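PDB 5IZD: D-glyceraldehyde dehydrogenase (NADP(+)) from Thermoplasma acidophilum, which oxidises D-glyceraldehyde to (R)-glycerate with NADP(+) in the non-phosphorylated Entner-Doudoroff pathway, acting as a homotetrameric aldehyde dehydrogenase built as a dimer of dimers. Local coordinates for residues T19-S24 / I31-A36; L74-R79 / G103-I108; E81-I86 / E96-V101; M87-K92 / S175-S180. One frame throughout, in Å; residues are numbered along the deposited sequence.

Interaction 1: residues T19-S24 / I31-A36; sequences TVDKYS and IGRFEA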
loop_
_atom_site.group_PDB
_atom_site.type_symbol
_atom_site.label_atom_id
_atom_site.label_comp_id
_atom_site.label_asym_id
_atom_site.label_seq_id
_atom_site.Cartn_x
_atom_site.Cartn_y
_atom_site.Cartn_z
ATOM N N THR A 19 -34.327 9.283 34.386
ATOM C CA THR A 19 -33.607 8.017 34.201
ATOM C C THR A 19 -34.488 6.914 33.614
ATOM O O THR A 19 -35.696 7.021 33.662
ATOM C CB THR A 19 -33.069 7.492 35.537
ATOM O OG1 THR A 19 -34.165 7.223 36.392
ATOM C CG2 THR A 19 -32.172 8.521 36.197
ATOM N N VAL A 20 -33.861 5.846 33.123
ATOM C CA VAL A 20 -34.531 4.729 32.488
ATOM C C VAL A 20 -34.070 3.428 33.154
ATOM O O VAL A 20 -32.881 3.277 33.479
ATOM C CB VAL A 20 -34.141 4.674 31.000
ATOM C CG1 VAL A 20 -34.879 3.564 30.262
ATOM C CG2 VAL A 20 -34.390 6.022 30.318
ATOM N N ASP A 21 -35.007 2.501 33.378
ATOM C CA ASP A 21 -34.657 1.228 33.984
ATOM C C ASP A 21 -33.944 0.270 33.021
ATOM O O ASP A 21 -34.278 0.187 31.860
ATOM C CB ASP A 21 -35.919 0.524 34.530
ATOM C CG ASP A 21 -36.547 1.260 35.677
ATOM O OD1 ASP A 21 -35.829 2.049 36.339
ATOM O OD2 ASP A 21 -37.755 1.028 35.951
ATOM N N LYS A 22 -33.006 -0.489 33.572
ATOM C CA LYS A 22 -32.375 -1.639 32.908
ATOM C C LYS A 22 -32.872 -2.933 33.560
ATOM O O LYS A 22 -32.780 -3.082 34.792
ATOM C CB LYS A 22 -30.855 -1.536 33.054
ATOM C CG LYS A 22 -30.069 -2.839 32.905
ATOM C CD LYS A 22 -30.164 -3.358 31.523
ATOM C CE LYS A 22 -29.460 -4.702 31.447
ATOM N NZ LYS A 22 -29.868 -5.417 30.186
ATOM N N TYR A 23 -33.406 -3.828 32.742
ATOM C CA TYR A 23 -33.839 -5.188 33.099
ATOM C C TYR A 23 -32.804 -6.271 32.898
ATOM O O TYR A 23 -32.048 -6.263 31.875
ATOM C CB TYR A 23 -35.062 -5.579 32.249
ATOM C CG TYR A 23 -36.290 -4.834 32.679
ATOM C CD1 TYR A 23 -36.542 -3.533 32.246
ATOM C CD2 TYR A 23 -37.176 -5.412 33.601
ATOM C CE1 TYR A 23 -37.684 -2.832 32.705
ATOM C CE2 TYR A 23 -38.299 -4.744 34.015
ATOM C CZ TYR A 23 -38.530 -3.461 33.547
ATOM O OH TYR A 23 -39.619 -2.805 34.014
ATOM N N SER A 24 -32.764 -7.206 33.848
ATOM C CA SER A 24 -31.989 -8.449 33.712
ATOM C C SER A 24 -32.673 -9.406 32.741
ATOM O O SER A 24 -33.843 -9.722 32.918
ATOM C CB SER A 24 -31.860 -9.177 35.048
ATOM O OG SER A 24 -31.374 -10.506 34.868
ATOM N N ILE A 31 -32.514 -4.151 37.422
ATOM C CA ILE A 31 -31.220 -4.275 38.117
ATOM C C ILE A 31 -30.337 -3.006 38.105
ATOM O O ILE A 31 -29.246 -2.994 38.669
ATOM C CB ILE A 31 -30.372 -5.487 37.577
ATOM C CG1 ILE A 31 -29.994 -5.262 36.110
ATOM C CG2 ILE A 31 -31.064 -6.835 37.898
ATOM C CD1 ILE A 31 -28.954 -6.232 35.545
ATOM N N GLY A 32 -30.772 -1.942 37.434
ATOM C CA GLY A 32 -29.979 -0.727 37.311
ATOM C C GLY A 32 -30.767 0.364 36.625
ATOM O O GLY A 32 -31.922 0.163 36.263
ATOM N N ARG A 33 -30.133 1.517 36.451
ATOM C CA ARG A 33 -30.719 2.661 35.775
ATOM C C ARG A 33 -29.619 3.414 35.074
ATOM O O ARG A 33 -28.455 3.320 35.432
ATOM C CB ARG A 33 -31.388 3.623 36.782
ATOM C CG ARG A 33 -32.810 3.254 37.179
ATOM C CD ARG A 33 -33.186 3.820 38.563
ATOM N NE ARG A 33 -32.225 3.304 39.545
ATOM C CZ ARG A 33 -32.216 2.062 40.057
ATOM N NH1 ARG A 33 -33.185 1.160 39.790
ATOM N NH2 ARG A 33 -31.236 1.713 40.895
ATOM N N PHE A 34 -30.010 4.189 34.084
ATOM C CA PHE A 34 -29.096 5.109 33.433
ATOM C C PHE A 34 -29.756 6.447 33.200
ATOM O O PHE A 34 -30.986 6.546 33.146
ATOM C CB PHE A 34 -28.563 4.508 32.123
ATOM C CG PHE A 34 -29.614 4.121 31.116
ATOM C CD1 PHE A 34 -30.219 2.858 31.140
ATOM C CD2 PHE A 34 -29.977 4.996 30.100
ATOM C CE1 PHE A 34 -31.164 2.485 30.153
ATOM C CE2 PHE A 34 -30.898 4.617 29.097
ATOM C CZ PHE A 34 -31.475 3.363 29.115
ATOM N N GLU A 35 -28.929 7.467 33.060
ATOM C CA GLU A 35 -29.450 8.812 32.799
ATOM C C GLU A 35 -30.037 8.956 31.377
ATOM O O GLU A 35 -29.465 8.447 30.385
ATOM C CB GLU A 35 -28.358 9.857 33.051
ATOM C CG GLU A 35 -27.821 9.812 34.472
ATOM C CD GLU A 35 -28.847 10.337 35.484
ATOM O OE1 GLU A 35 -29.384 11.462 35.251
ATOM O OE2 GLU A 35 -29.118 9.628 36.469
ATOM N N ALA A 36 -31.208 9.590 31.292
ATOM C CA ALA A 36 -31.789 9.979 29.979
ATOM C C ALA A 36 -31.268 11.319 29.495
ATOM O O ALA A 36 -31.818 12.344 29.806
ATOM C CB ALA A 36 -33.321 9.985 30.036
#
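The antiparallel beta hairpin of strands 19-23 and 30-35 brings Val-20 opposite Phe-34 and Lys-22 opposite Gly-32. Around the first pair the bonds run both ways, Val-20 N to Phe-34 O at 3.0 Å and Phe-34 N back to Val-20 O. At Lys-22 the register slips: its N bonds to Gly-32 O, while its O takes the N-H of Ile-31 at 2.9 Å. With Ile-31 and Gly-32 both facing Lys-22, this is a classic beta bulge. The Lys-22 N to Gly-32 O bond is nearly straight (174° at the hydrogen), although the donor sits above the carbonyl plane.

On the face bearing Val-20, Lys-22 and Phe-34, Val-20 CB makes a CH-pi contact over the Phe-34 ring, 3.8 Å from its centroid. Phe-34 CG between the backbone N and the carbonyl carbon (chi1 58°) helps bring the ring to Val-20; beyond it lies Ser-175 of the NADP site. Lys-22 NZ leaves the hairpin to bond Asp-176 O and Glu-89 O. Across the other face, Asp-21 and Arg-33 run side by side, but Arg-33 forms its salt bridge with Asp-2. The Asp-21 carboxylate meets the arginine chain instead, with OD1 3.4 Å from Arg-33 CG.

Interaction 2: residues L74-R79 / G103-I108; sequences LIEKNR and GVIDQI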
loop_
_atom_site.group_PDB
_atom_site.type_symbol
_atom_site.label_atom_id
_atom_site.label_comp_id
_atom_site.label_asym_id
_atom_site.label_seq_id
_atom_site.Cartn_x
_atom_site.Cartn_y
_atom_site.Cartn_z
ATOM N N LEU A 74 -5.184 -1.140 32.184
ATOM C CA LEU A 74 -6.159 -0.967 33.295
ATOM C C LEU A 74 -7.345 -1.885 33.141
ATOM O O LEU A 74 -7.761 -2.469 34.082
ATOM C CB LEU A 74 -6.643 0.475 33.412
ATOM C CG LEU A 74 -5.597 1.483 33.873
ATOM C CD1 LEU A 74 -6.219 2.860 33.868
ATOM C CD2 LEU A 74 -5.098 1.156 35.270
ATOM N N ILE A 75 -7.825 -2.069 31.911
ATOM C CA ILE A 75 -8.912 -2.989 31.602
ATOM C C ILE A 75 -8.457 -4.389 31.960
ATOM O O ILE A 75 -9.143 -5.101 32.688
ATOM C CB ILE A 75 -9.382 -2.839 30.128
ATOM C CG1 ILE A 75 -10.104 -1.501 29.964
ATOM C CG2 ILE A 75 -10.299 -3.975 29.718
ATOM C CD1 ILE A 75 -10.563 -1.163 28.547
ATOM N N GLU A 76 -7.264 -4.750 31.529
ATOM C CA GLU A 76 -6.690 -6.086 31.789
ATOM C C GLU A 76 -6.558 -6.416 33.287
ATOM O O GLU A 76 -6.931 -7.492 33.732
ATOM C CB GLU A 76 -5.304 -6.108 31.186
ATOM C CG GLU A 76 -4.730 -7.438 30.762
ATOM C CD GLU A 76 -3.668 -7.219 29.681
ATOM O OE1 GLU A 76 -2.921 -6.165 29.665
ATOM O OE2 GLU A 76 -3.597 -8.130 28.847
ATOM N N LYS A 77 -6.014 -5.462 34.039
ATOM C CA LYS A 77 -5.813 -5.601 35.475
ATOM C C LYS A 77 -7.141 -5.855 36.220
ATOM O O LYS A 77 -7.183 -6.614 37.166
ATOM C CB LYS A 77 -5.136 -4.326 36.037
ATOM N N ASN A 78 -8.216 -5.238 35.742
ATOM C CA ASN A 78 -9.522 -5.251 36.403
ATOM C C ASN A 78 -10.591 -5.968 35.607
ATOM O O ASN A 78 -11.780 -5.715 35.821
ATOM C CB ASN A 78 -9.930 -3.806 36.562
ATOM C CG ASN A 78 -9.014 -3.051 37.477
ATOM O OD1 ASN A 78 -9.152 -3.168 38.670
ATOM N ND2 ASN A 78 -8.074 -2.272 36.922
ATOM N N ARG A 79 -10.159 -6.813 34.671
ATOM C CA ARG A 79 -11.019 -7.527 33.719
ATOM C C ARG A 79 -12.225 -8.213 34.293
ATOM O O ARG A 79 -13.280 -8.143 33.751
ATOM C CB ARG A 79 -10.251 -8.450 32.781
ATOM C CG ARG A 79 -9.467 -9.567 33.402
ATOM C CD ARG A 79 -8.876 -10.465 32.339
ATOM N NE ARG A 79 -9.914 -11.096 31.583
ATOM C CZ ARG A 79 -9.806 -11.557 30.357
ATOM N NH1 ARG A 79 -10.840 -12.130 29.807
ATOM N NH2 ARG A 79 -8.677 -11.458 29.685
ATOM N N GLY A 103 -11.295 -10.114 23.728
ATOM C CA GLY A 103 -11.437 -9.379 22.502
ATOM C C GLY A 103 -11.336 -7.898 22.641
ATOM O O GLY A 103 -10.871 -7.239 21.756
ATOM N N VAL A 104 -11.777 -7.370 23.764
ATOM C CA VAL A 104 -11.691 -5.960 24.009
ATOM C C VAL A 104 -10.203 -5.617 24.089
ATOM O O VAL A 104 -9.775 -4.660 23.539
ATOM C CB VAL A 104 -12.436 -5.552 25.322
ATOM C CG1 VAL A 104 -11.948 -4.243 25.874
ATOM C CG2 VAL A 104 -13.935 -5.474 25.132
ATOM N N ILE A 105 -9.466 -6.436 24.806
ATOM C CA ILE A 105 -8.033 -6.283 25.078
ATOM C C ILE A 105 -7.254 -6.478 23.783
ATOM O O ILE A 105 -6.470 -5.600 23.439
ATOM C CB ILE A 105 -7.534 -7.256 26.196
ATOM C CG1 ILE A 105 -8.131 -6.855 27.566
ATOM C CG2 ILE A 105 -6.000 -7.323 26.268
ATOM C CD1 ILE A 105 -8.196 -7.993 28.579
ATOM N N ASP A 106 -7.544 -7.503 23.016
ATOM C CA ASP A 106 -6.898 -7.691 21.733
ATOM C C ASP A 106 -7.147 -6.556 20.734
ATOM O O ASP A 106 -6.269 -6.198 20.020
ATOM C CB ASP A 106 -7.317 -9.004 21.096
ATOM C CG ASP A 106 -6.618 -9.266 19.732
ATOM O OD1 ASP A 106 -5.461 -9.596 19.717
ATOM O OD2 ASP A 106 -7.234 -9.147 18.680
ATOM N N GLN A 107 -8.333 -5.987 20.716
ATOM C CA GLN A 107 -8.673 -5.001 19.743
ATOM C C GLN A 107 -8.026 -3.676 20.056
ATOM O O GLN A 107 -7.533 -2.976 19.175
ATOM C CB GLN A 107 -10.182 -4.805 19.657
ATOM C CG GLN A 107 -10.912 -5.846 18.847
ATOM C CD GLN A 107 -12.394 -5.506 18.818
ATOM O OE1 GLN A 107 -12.893 -4.971 17.826
ATOM N NE2 GLN A 107 -13.077 -5.710 19.948
ATOM N N ILE A 108 -8.099 -3.298 21.330
ATOM C CA ILE A 108 -7.476 -2.068 21.746
ATOM C C ILE A 108 -5.945 -2.118 21.461
ATOM O O ILE A 108 -5.374 -1.140 20.967
ATOM C CB ILE A 108 -7.754 -1.760 23.208
ATOM C CG1 ILE A 108 -9.226 -1.358 23.393
ATOM C CG2 ILE A 108 -6.866 -0.610 23.649
ATOM C CD1 ILE A 108 -9.661 -1.343 24.858
#
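Ile-105 points from helix 94-112 at Ile-75 and Glu-76 in the last turn of helix 39-77, and at Arg-79 just past the break at Asn-78, in a largely apolar helix-helix contact without a hydrogen bond across it. The nearest CA atoms, of Glu-76 and Ile-105, are 6.8 Å apart. Three atoms of Ile-105 divide the work: CG1 and its terminal CD1 on one branch, CG2 on the other. Its CG1 slides past Ile-75 CG2, the two side chains running in opposite directions at 4.2 Å. Its CG2 meets the carboxylate oxygen Glu-76 OE2 at 3.6 Å, with the glutamate chain crossing at about a right angle. Its CD1 reaches the guanidinium nitrogen Arg-79 NH2, again with the side chains nearly perpendicular.

Ile-75 has CG2 anti to the backbone N (chi1 -70° places CG1 beside that N), and the two branches separate toward different partners. CG2 also touches Val-104 CG1, the side chains crossing at about a right angle, whereas CD1 meets Ile-108 CD1 obliquely at 3.8 Å. Trp-183 and Lys-187 of helix 178-190 pack on Ile-75, and Ala-156 of helix 153-164 packs on Val-104 and Ile-108.

Arg-79 forms salt bridges from NH1 to Glu-83 and from NH2 to Asp-102; the latter would help hold NH2 beside Ile-105 CD1. Asn-78, the first residue past helix 39-77, folds its side chain back on the last turn: ND2 donates to Leu-74 O at 2.9 Å.

Interaction 3: residues E81-I86 / E96-V101; sequences ELENII and EAKEEV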
loop_
_atom_site.group_PDB
_atom_site.type_symbol
_atom_site.label_atom_id
_atom_site.label_comp_id
_atom_site.label_asym_id
_atom_site.label_seq_id
_atom_site.Cartn_x
_atom_site.Cartn_y
_atom_site.Cartn_z
ATOM N N GLU A 81 -14.179 -7.349 36.648
ATOM C CA GLU A 81 -15.317 -6.448 36.832
ATOM C C GLU A 81 -16.140 -6.318 35.522
ATOM O O GLU A 81 -17.379 -6.329 35.509
ATOM C CB GLU A 81 -14.838 -5.074 37.299
ATOM C CG GLU A 81 -14.213 -5.047 38.700
ATOM C CD GLU A 81 -13.668 -3.640 39.021
ATOM O OE1 GLU A 81 -13.825 -2.717 38.168
ATOM O OE2 GLU A 81 -13.037 -3.442 40.067
ATOM N N LEU A 82 -15.462 -6.295 34.406
ATOM C CA LEU A 82 -16.153 -6.192 33.143
ATOM C C LEU A 82 -16.862 -7.484 32.737
ATOM O O LEU A 82 -17.968 -7.430 32.225
ATOM C CB LEU A 82 -15.174 -5.764 32.037
ATOM C CG LEU A 82 -15.871 -5.603 30.698
ATOM C CD1 LEU A 82 -16.991 -4.574 30.749
ATOM C CD2 LEU A 82 -14.844 -5.180 29.667
ATOM N N GLU A 83 -16.251 -8.605 33.036
ATOM C CA GLU A 83 -16.794 -9.914 32.786
ATOM C C GLU A 83 -18.128 -10.055 33.534
ATOM O O GLU A 83 -19.106 -10.488 33.007
ATOM C CB GLU A 83 -15.786 -10.956 33.223
ATOM C CG GLU A 83 -14.688 -11.214 32.189
ATOM C CD GLU A 83 -13.529 -12.030 32.700
ATOM O OE1 GLU A 83 -13.574 -12.587 33.798
ATOM O OE2 GLU A 83 -12.540 -12.133 31.999
ATOM N N ASN A 84 -18.126 -9.646 34.784
ATOM C CA ASN A 84 -19.311 -9.629 35.605
ATOM C C ASN A 84 -20.443 -8.745 35.089
ATOM O O ASN A 84 -21.593 -9.157 35.082
ATOM C CB ASN A 84 -18.943 -9.270 37.059
ATOM C CG ASN A 84 -18.079 -10.341 37.716
ATOM O OD1 ASN A 84 -18.091 -11.517 37.308
ATOM N ND2 ASN A 84 -17.321 -9.953 38.726
ATOM N N ILE A 85 -20.122 -7.544 34.658
ATOM C CA ILE A 85 -21.143 -6.637 34.116
ATOM C C ILE A 85 -21.826 -7.245 32.877
ATOM O O ILE A 85 -23.057 -7.226 32.766
ATOM C CB ILE A 85 -20.513 -5.294 33.735
ATOM C CG1 ILE A 85 -20.155 -4.560 35.038
ATOM C CG2 ILE A 85 -21.450 -4.481 32.863
ATOM C CD1 ILE A 85 -19.175 -3.433 34.853
ATOM N N ILE A 86 -21.026 -7.819 31.980
ATOM C CA ILE A 86 -21.583 -8.487 30.831
ATOM C C ILE A 86 -22.473 -9.659 31.222
ATOM O O ILE A 86 -23.536 -9.812 30.636
ATOM C CB ILE A 86 -20.466 -8.941 29.869
ATOM C CG1 ILE A 86 -19.758 -7.712 29.277
ATOM C CG2 ILE A 86 -21.029 -9.847 28.786
ATOM C CD1 ILE A 86 -18.410 -8.048 28.727
ATOM N N GLU A 96 -18.319 -16.988 27.310
ATOM C CA GLU A 96 -18.631 -15.903 26.372
ATOM C C GLU A 96 -18.278 -14.532 26.916
ATOM O O GLU A 96 -17.777 -13.659 26.190
ATOM C CB GLU A 96 -20.085 -15.927 25.927
ATOM C CG GLU A 96 -20.380 -16.961 24.836
ATOM C CD GLU A 96 -21.850 -16.949 24.370
ATOM O OE1 GLU A 96 -22.408 -15.842 24.182
ATOM O OE2 GLU A 96 -22.467 -18.041 24.197
ATOM N N ALA A 97 -18.524 -14.335 28.197
ATOM C CA ALA A 97 -18.171 -13.071 28.850
ATOM C C ALA A 97 -16.644 -12.924 28.869
ATOM O O ALA A 97 -16.135 -11.867 28.520
ATOM C CB ALA A 97 -18.746 -12.982 30.286
ATOM N N LYS A 98 -15.916 -13.965 29.234
ATOM C CA LYS A 98 -14.439 -13.890 29.253
ATOM C C LYS A 98 -13.838 -13.692 27.832
ATOM O O LYS A 98 -12.944 -12.901 27.653
ATOM C CB LYS A 98 -13.836 -15.116 29.947
ATOM C CG LYS A 98 -14.155 -15.141 31.419
ATOM C CD LYS A 98 -13.578 -16.340 32.145
ATOM C CE LYS A 98 -13.806 -16.143 33.631
ATOM N NZ LYS A 98 -13.212 -17.266 34.376
ATOM N N GLU A 99 -14.403 -14.387 26.846
ATOM C CA GLU A 99 -13.988 -14.248 25.462
ATOM C C GLU A 99 -14.216 -12.812 24.946
ATOM O O GLU A 99 -13.339 -12.242 24.318
ATOM C CB GLU A 99 -14.668 -15.331 24.596
ATOM C CG GLU A 99 -14.841 -15.007 23.155
ATOM C CD GLU A 99 -15.362 -16.194 22.359
ATOM O OE1 GLU A 99 -14.880 -16.334 21.207
ATOM O OE2 GLU A 99 -16.249 -16.926 22.848
ATOM N N GLU A 100 -15.336 -12.205 25.289
ATOM C CA GLU A 100 -15.591 -10.847 24.886
ATOM C C GLU A 100 -14.566 -9.860 25.434
ATOM O O GLU A 100 -14.135 -8.970 24.748
ATOM C CB GLU A 100 -17.004 -10.409 25.195
ATOM C CG GLU A 100 -17.270 -9.020 24.685
ATOM C CD GLU A 100 -18.716 -8.641 24.619
ATOM O OE1 GLU A 100 -19.588 -9.460 24.903
ATOM O OE2 GLU A 100 -18.973 -7.509 24.281
ATOM N N VAL A 101 -14.172 -10.049 26.679
ATOM C CA VAL A 101 -13.194 -9.197 27.305
ATOM C C VAL A 101 -11.792 -9.448 26.713
ATOM O O VAL A 101 -11.018 -8.556 26.548
ATOM C CB VAL A 101 -13.267 -9.305 28.836
ATOM C CG1 VAL A 101 -12.203 -8.466 29.475
ATOM C CG2 VAL A 101 -14.641 -8.856 29.305
#
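Glu-100 OE2 accepts two backbone N-H groups, from Ala-152 and Gly-153, while OE1 of the same carboxylate forms a salt bridge with Lys-92. These bonds are consistent with a charged glutamate despite its burial. Across the contact it meets carbon: Ile-86 CG2 lies 4.2 Å from Glu-100 OE1.

The main apolar meeting point is Val-101 CG2. Leu-82 CD2 and Glu-83 CG both approach it at 3.7 Å, and Ile-86 CD1 arrives at 3.9 Å. With Val-101 CG1 anti to the backbone N (chi1 177°), CG2 is turned toward helix 79-90. This is packing of helix 79-90 against helix 94-112, whose short segments run at 128° with axes 8.7 Å apart at closest approach. The backbones come nearest at Ala-97, whose CA is 5.2 Å from Glu-83 CA and whose CB touches Glu-83 O and Ile-86 CG2. Ser-180 and Trp-183 of helix 178-190 pack against Leu-82.

Glu-83 and Lys-98 do not pair through their charges. The extended glutamate, its OE2 taken by Arg-79, crosses the lysine obliquely, and OE1 stays 4.7 Å from Lys-98 NZ. Contact is instead with the aliphatic part of the lysine, Glu-83 CD lying 3.4 Å from Lys-98 CG.

Interaction 4: residues M87-K92 / S175-S180; sequences MEENGK and SDTPGS. With NAP (NADP nicotinamide-adenine-dinucleotide phosphate), chain I.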
loop_
_atom_site.group_PDB
_atom_site.type_symbol
_atom_site.label_atom_id
_atom_site.label_comp_id
_atom_site.label_asym_id
_atom_site.label_seq_id
_atom_site.Cartn_x
_atom_site.Cartn_y
_atom_site.Cartn_z
ATOM N N MET A 87 -22.059 -10.479 32.203
ATOM C CA MET A 87 -22.900 -11.598 32.635
ATOM C C MET A 87 -24.172 -11.077 33.235
ATOM O O MET A 87 -25.226 -11.631 32.964
ATOM C CB MET A 87 -22.191 -12.575 33.584
ATOM C CG MET A 87 -21.022 -13.313 32.889
ATOM S SD MET A 87 -20.363 -14.578 34.015
ATOM C CE MET A 87 -19.360 -13.529 35.072
ATOM N N GLU A 88 -24.094 -9.963 33.961
ATOM C CA GLU A 88 -25.297 -9.383 34.621
ATOM C C GLU A 88 -26.237 -8.697 33.588
ATOM O O GLU A 88 -27.452 -8.929 33.602
ATOM C CB GLU A 88 -24.929 -8.386 35.739
ATOM C CG GLU A 88 -24.324 -8.961 37.030
ATOM N N GLU A 89 -25.685 -7.873 32.688
ATOM C CA GLU A 89 -26.515 -7.145 31.716
ATOM C C GLU A 89 -27.068 -7.962 30.575
ATOM O O GLU A 89 -28.135 -7.670 30.038
ATOM C CB GLU A 89 -25.763 -5.935 31.120
ATOM C CG GLU A 89 -25.497 -4.796 32.124
ATOM C CD GLU A 89 -25.079 -3.467 31.416
ATOM O OE1 GLU A 89 -25.595 -2.411 31.866
ATOM O OE2 GLU A 89 -24.277 -3.459 30.418
ATOM N N ASN A 90 -26.304 -8.946 30.156
ATOM C CA ASN A 90 -26.628 -9.727 28.957
ATOM C C ASN A 90 -26.988 -11.177 29.274
ATOM O O ASN A 90 -27.627 -11.806 28.474
ATOM C CB ASN A 90 -25.462 -9.698 27.974
ATOM C CG ASN A 90 -25.261 -8.331 27.320
ATOM O OD1 ASN A 90 -24.959 -7.329 27.999
ATOM N ND2 ASN A 90 -25.439 -8.269 26.006
ATOM N N GLY A 91 -26.592 -11.694 30.442
ATOM C CA GLY A 91 -26.852 -13.100 30.810
ATOM C C GLY A 91 -25.956 -14.040 30.022
ATOM O O GLY A 91 -26.238 -15.233 29.960
ATOM N N LYS A 92 -24.864 -13.531 29.431
ATOM C CA LYS A 92 -23.936 -14.387 28.655
ATOM C C LYS A 92 -23.295 -15.486 29.493
ATOM O O LYS A 92 -22.891 -15.239 30.650
ATOM C CB LYS A 92 -22.773 -13.590 28.067
ATOM C CG LYS A 92 -23.176 -12.518 27.085
ATOM C CD LYS A 92 -22.136 -12.271 25.996
ATOM C CE LYS A 92 -22.586 -11.069 25.190
ATOM N NZ LYS A 92 -21.732 -10.879 24.025
ATOM N N SER A 175 -29.532 1.194 24.841
ATOM C CA SER A 175 -30.275 1.315 26.100
ATOM C C SER A 175 -30.407 0.006 26.870
ATOM O O SER A 175 -30.735 0.045 28.067
ATOM C CB SER A 175 -31.668 1.880 25.859
ATOM O OG SER A 175 -31.536 3.236 25.527
ATOM N N ASP A 176 -30.140 -1.130 26.229
ATOM C CA ASP A 176 -30.129 -2.387 26.953
ATOM C C ASP A 176 -28.835 -2.666 27.727
ATOM O O ASP A 176 -28.836 -3.551 28.582
ATOM C CB ASP A 176 -30.387 -3.562 26.010
ATOM C CG ASP A 176 -31.784 -3.565 25.454
ATOM O OD1 ASP A 176 -32.703 -3.954 26.200
ATOM O OD2 ASP A 176 -31.965 -3.174 24.282
ATOM N N THR A 177 -27.744 -1.954 27.425
ATOM C CA THR A 177 -26.425 -2.287 27.958
ATOM C C THR A 177 -25.564 -1.042 28.253
ATOM O O THR A 177 -24.407 -0.985 27.846
ATOM C CB THR A 177 -25.609 -3.215 27.017
ATOM O OG1 THR A 177 -25.389 -2.561 25.755
ATOM C CG2 THR A 177 -26.275 -4.549 26.786
ATOM N N PRO A 178 -26.087 -0.096 29.064
ATOM C CA PRO A 178 -25.260 1.035 29.405
ATOM C C PRO A 178 -23.965 0.729 30.223
ATOM O O PRO A 178 -22.992 1.465 30.096
ATOM C CB PRO A 178 -26.214 1.893 30.233
ATOM C CG PRO A 178 -27.124 0.927 30.915
ATOM C CD PRO A 178 -27.385 -0.038 29.756
ATOM N N GLY A 179 -23.987 -0.309 31.070
ATOM C CA GLY A 179 -22.999 -0.520 32.156
ATOM C C GLY A 179 -21.602 -0.864 31.589
ATOM O O GLY A 179 -20.562 -0.357 32.042
ATOM N N SER A 180 -21.576 -1.735 30.604
ATOM C CA SER A 180 -20.280 -2.186 30.100
ATOM C C SER A 180 -19.582 -1.024 29.365
ATOM O O SER A 180 -18.373 -0.829 29.487
ATOM C CB SER A 180 -20.437 -3.481 29.281
ATOM O OG SER A 180 -21.317 -3.281 28.202
HETATM P PA NAP I . -30.652 -0.825 17.060
HETATM O O1A NAP I . -31.990 -0.183 17.256
HETATM O O2A NAP I . -30.080 -0.871 15.659
HETATM O O5B NAP I . -29.591 -0.102 18.071
HETATM C C5B NAP I . -28.204 0.163 17.762
HETATM C C4B NAP I . -27.773 1.524 18.343
HETATM O O4B NAP I . -28.424 2.591 17.628
HETATM C C3B NAP I . -28.199 1.710 19.814
HETATM O O3B NAP I . -27.215 2.532 20.497
HETATM C C2B NAP I . -29.507 2.442 19.692
HETATM O O2B NAP I . -29.925 3.085 20.892
HETATM C C1B NAP I . -29.197 3.394 18.569
HETATM N N9A NAP I . -30.363 3.989 17.899
HETATM C C8A NAP I . -31.648 3.542 17.865
HETATM N N7A NAP I . -32.435 4.344 17.180
HETATM C C5A NAP I . -31.579 5.351 16.721
HETATM C C6A NAP I . -31.794 6.484 15.936
HETATM N N6A NAP I . -32.991 6.806 15.430
HETATM N N1A NAP I . -30.742 7.283 15.662
HETATM C C2A NAP I . -29.539 6.980 16.185
HETATM N N3A NAP I . -29.250 5.925 16.959
HETATM C C4A NAP I . -30.330 5.141 17.174
HETATM O O3 NAP I . -30.752 -2.305 17.626
HETATM P PN NAP I . -31.986 -3.087 18.305
HETATM O O1N NAP I . -32.358 -2.429 19.622
HETATM O O2N NAP I . -31.630 -4.545 18.461
HETATM O O5D NAP I . -33.150 -2.926 17.296
HETATM P P2B NAP I . -31.170 2.417 21.760
HETATM O O1X NAP I . -31.429 3.381 22.929
HETATM O O2X NAP I . -30.730 1.128 22.273
HETATM O O3X NAP I . -32.387 2.318 20.903
HETATM O O HOH W 1 -23.022 -5.405 29.186
#
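Glu-89 CG lies anti to the carbonyl carbon (chi1 -68°), and chi2 of -165° carries CD onward, so the extended chain brings its carboxylate to Gly-179 and Ser-180 at the start of helix 178-190. Gly-179 N donates to Glu-89 OE1 at 2.8 Å, meeting that oxygen on its syn side, 21° out of the carboxylate plane. Ser-180 N donates to Glu-89 OE2 at 3.2 Å, from above the plane. The carboxylate thus takes backbone N-H groups of the first turn, where the helix dipole would probably favour its negative charge.

A water ties the two segments further. It donates to Glu-89 OE2 at 2.6 Å and to Asn-90 OD1, and accepts from Ser-180 OG. Asn-90 OD1 also sits 3.3 Å from Thr-177 CG2, the side chains crossing at about a right angle, while ND2 is held by Trp-148 O. Gly-91, the first residue past helix 79-90, has a positive phi, which glycine adopts readily.

Just before the first turn of helix 178-190, Ser-175 grips the cofactor phosphate twice: N to NAP O2X at 2.8 Å, and OG to NAP O1X at 2.6 Å. Lys-172 NZ is also hydrogen-bonded to NADP. Ser-175, on the loop leading into the helix, belongs to the pocket for the 2'-phosphate, as expected of an NADP-dependent aldehyde dehydrogenase.

From the N terminus, interaction 1 closes first, as a short hairpin complete before the others open. Helix 39-77 then leads to interaction 2, which closes a loop from 74-79 to 103-108; within that loop lies interaction 3, joining helix 79-90 to the same helix 94-112. Interaction 4 opens at 87-92 and closes only at 175-180, so it crosses both 2 and 3. Physical contacts follow a different order: interactions 1 and 4 touch through Lys-22 and Phe-34, 3 and 4 through the Lys-92 to Glu-100 salt bridge, and 2 and 3 through Arg-79. Together they connect the N-terminal hairpin, three consecutive helices, the start of helix 178-190 and the NADP site.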